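Local structure of regulatory protein RecX (Lactobacillus reuteri, 3D5L) at residues Thr56-Gln59 and Gln60-Tyr64. The protein probably modulates the activity of the recombinase RecA, as a member of the RecX family. Sequence-based numbering, arbitrary orientation.
Sequences TADQ and QAKAY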
ATOM      1  N   THR A  56     -24.309 -10.221  -1.496  1.00 16.89           N
ATOM      2  CA  THR A  56     -23.004 -10.338  -0.842  1.00 15.74           C
ATOM      3  C   THR A  56     -21.875 -10.059  -1.832  1.00 13.86           C
ATOM      4  O   THR A  56     -20.889  -9.397  -1.497  1.00 12.89           O
ATOM      5  CB  THR A  56     -22.775 -11.754  -0.248  1.00 17.56           C
ATOM      6  OG1 THR A  56     -23.881 -12.116   0.594  1.00 18.71           O
ATOM      7  CG2 THR A  56     -21.495 -11.775   0.579  1.00 15.25           C
ATOM      8  N   ALA A  57     -22.014 -10.580  -3.045  1.00 13.30           N
ATOM      9  CA  ALA A  57     -21.003 -10.373  -4.074  1.00 12.90           C
ATOM     10  C   ALA A  57     -20.942  -8.891  -4.438  1.00 12.69           C
ATOM     11  O   ALA A  57     -19.856  -8.340  -4.602  1.00 13.41           O
ATOM     12  CB  ALA A  57     -21.324 -11.207  -5.304  1.00 12.62           C
ATOM     13  N   ASP A  58     -22.103  -8.247  -4.555  1.00 13.50           N
ATOM     14  CA  ASP A  58     -22.155  -6.821  -4.888  1.00 14.85           C
ATOM     15  C   ASP A  58     -21.558  -5.988  -3.748  1.00 15.93           C
ATOM     16  O   ASP A  58     -20.994  -4.923  -3.992  1.00 14.28           O
ATOM     17  CB  ASP A  58     -23.601  -6.371  -5.150  1.00 15.83           C
ATOM     18  CG  ASP A  58     -23.689  -4.915  -5.616  1.00 20.55           C
ATOM     19  OD1 ASP A  58     -23.074  -4.576  -6.656  1.00 17.99           O
ATOM     20  OD2 ASP A  58     -24.368  -4.101  -4.944  1.00 23.19           O
ATOM     21  N   GLN A  59     -21.666  -6.472  -2.510  1.00 16.06           N
ATOM     22  CA  GLN A  59     -21.098  -5.738  -1.383  1.00 17.70           C
ATOM     23  C   GLN A  59     -19.584  -5.783  -1.517  1.00 16.31           C
ATOM     24  O   GLN A  59     -18.895  -4.829  -1.163  1.00 17.32           O
ATOM     25  CB  GLN A  59     -21.476  -6.376  -0.043  1.00 21.57           C
ATOM     26  CG  GLN A  59     -22.974  -6.553   0.210  1.00 26.98           C
ATOM     27  CD  GLN A  59     -23.251  -7.388   1.464  1.00 30.31           C
ATOM     28  OE1 GLN A  59     -24.380  -7.842   1.686  1.00 33.42           O
ATOM     29  NE2 GLN A  59     -22.219  -7.595   2.286  1.00 28.56           N
ATOM     30  N   GLN A  60     -19.068  -6.901  -2.018  1.00 14.73           N
ATOM     31  CA  GLN A  60     -17.627  -7.052  -2.180  1.00 14.24           C
ATOM     32  C   GLN A  60     -17.161  -6.231  -3.373  1.00 12.16           C
ATOM     33  O   GLN A  60     -16.159  -5.532  -3.284  1.00 13.51           O
ATOM     34  CB  GLN A  60     -17.245  -8.524  -2.377  1.00 13.20           C
ATOM     35  CG  GLN A  60     -15.731  -8.759  -2.363  1.00 16.71           C
ATOM     36  CD  GLN A  60     -15.349 -10.226  -2.485  1.00 18.25           C
ATOM     37  OE1 GLN A  60     -15.822 -11.073  -1.722  1.00 19.24           O
ATOM     38  NE2 GLN A  60     -14.487 -10.532  -3.446  1.00 18.83           N
ATOM     39  N   ALA A  61     -17.907  -6.303  -4.473  1.00  9.29           N
ATOM     40  CA  ALA A  61     -17.568  -5.558  -5.685  1.00 10.70           C
ATOM     41  C   ALA A  61     -17.506  -4.062  -5.390  1.00 11.57           C
ATOM     42  O   ALA A  61     -16.683  -3.346  -5.956  1.00 12.36           O
ATOM     43  CB  ALA A  61     -18.592  -5.842  -6.790  1.00  7.43           C
ATOM     44  N   LYS A  62     -18.375  -3.596  -4.495  1.00 13.77           N
ATOM     45  CA  LYS A  62     -18.399  -2.184  -4.115  1.00 15.19           C
ATOM     46  C   LYS A  62     -17.145  -1.778  -3.335  1.00 13.49           C
ATOM     47  O   LYS A  62     -16.635  -0.671  -3.509  1.00 14.36           O
ATOM     48  CB  LYS A  62     -19.630  -1.889  -3.260  1.00 18.80           C
ATOM     49  CG  LYS A  62     -20.940  -2.181  -3.958  1.00 22.58           C
ATOM     50  CD  LYS A  62     -21.483  -0.972  -4.670  1.00 24.76           C
ATOM     51  CE  LYS A  62     -22.357  -0.181  -3.729  1.00 26.39           C
ATOM     52  NZ  LYS A  62     -23.387  -1.091  -3.169  1.00 27.58           N
ATOM     53  N   ALA A  63     -16.645  -2.663  -2.478  1.00 11.81           N
ATOM     54  CA  ALA A  63     -15.453  -2.338  -1.688  1.00 12.18           C
ATOM     55  C   ALA A  63     -14.262  -2.320  -2.638  1.00 12.45           C
ATOM     56  O   ALA A  63     -13.333  -1.526  -2.499  1.00 13.02           O
ATOM     57  CB  ALA A  63     -15.246  -3.373  -0.578  1.00  6.82           C
ATOM     58  N   TYR A  64     -14.315  -3.200  -3.622  1.00 11.74           N
ATOM     59  CA  TYR A  64     -13.263  -3.274  -4.605  1.00 12.59           C
ATOM     60  C   TYR A  64     -13.198  -1.950  -5.362  1.00 11.80           C
ATOM     61  O   TYR A  64     -12.117  -1.389  -5.540  1.00 12.58           O
ATOM     62  CB  TYR A  64     -13.538  -4.422  -5.575  1.00 13.89           C
ATOM     63  CG  TYR A  64     -12.462  -4.565  -6.620  1.00 15.18           C
ATOM     64  CD1 TYR A  64     -11.195  -5.055  -6.280  1.00 16.11           C
ATOM     65  CD2 TYR A  64     -12.697  -4.190  -7.940  1.00 14.29           C
ATOM     66  CE1 TYR A  64     -10.182  -5.168  -7.236  1.00 15.46           C
ATOM     67  CE2 TYR A  64     -11.693  -4.297  -8.903  1.00 19.43           C
ATOM     68  CZ  TYR A  64     -10.441  -4.792  -8.540  1.00 17.78           C
ATOM     69  OH  TYR A  64      -9.469  -4.941  -9.499  1.00 20.05           O
TER
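D58 and K62 form the side-chain part of this contact: D58 OD2 lies 3.6 Å from K62 NZ, a long i/i+4 salt bridge. With CG of D58 anti to its own N (chi1 -175°), the carboxylate stands out from the helix flank, roughly level with its CA, and the lysine spans the turn. Bent at chi2, chi3 and chi4, K62 brings NZ to D58 by folding it back about 3 Å from CA along the helix axis. The pairing is shared: D58 OD1 also takes a salt bridge from R17 and a hydrogen bond from A31 N, while a sulfate ion makes a weak, long ion pair with K62 NZ. R17 would probably hold the buried carboxylate in its charged form.

Backbone bonds carry the rest, in the alpha-helical i/i+4 pattern. A61 N reaches A57 O at 2.8 Å with a 163° N-H...O angle, in the carbonyl plane. Q60 N meets T56 O at 3.1 Å, tilted 27° from the T56 carbonyl plane; A63 N bonds weakly to Q59 O.

All lies within helix 48-71, which joins the sheet to the helical repeats: A57 and A61 pack on helix 32-37, whereas Q60, A63 and Y64 touch helix 92-104.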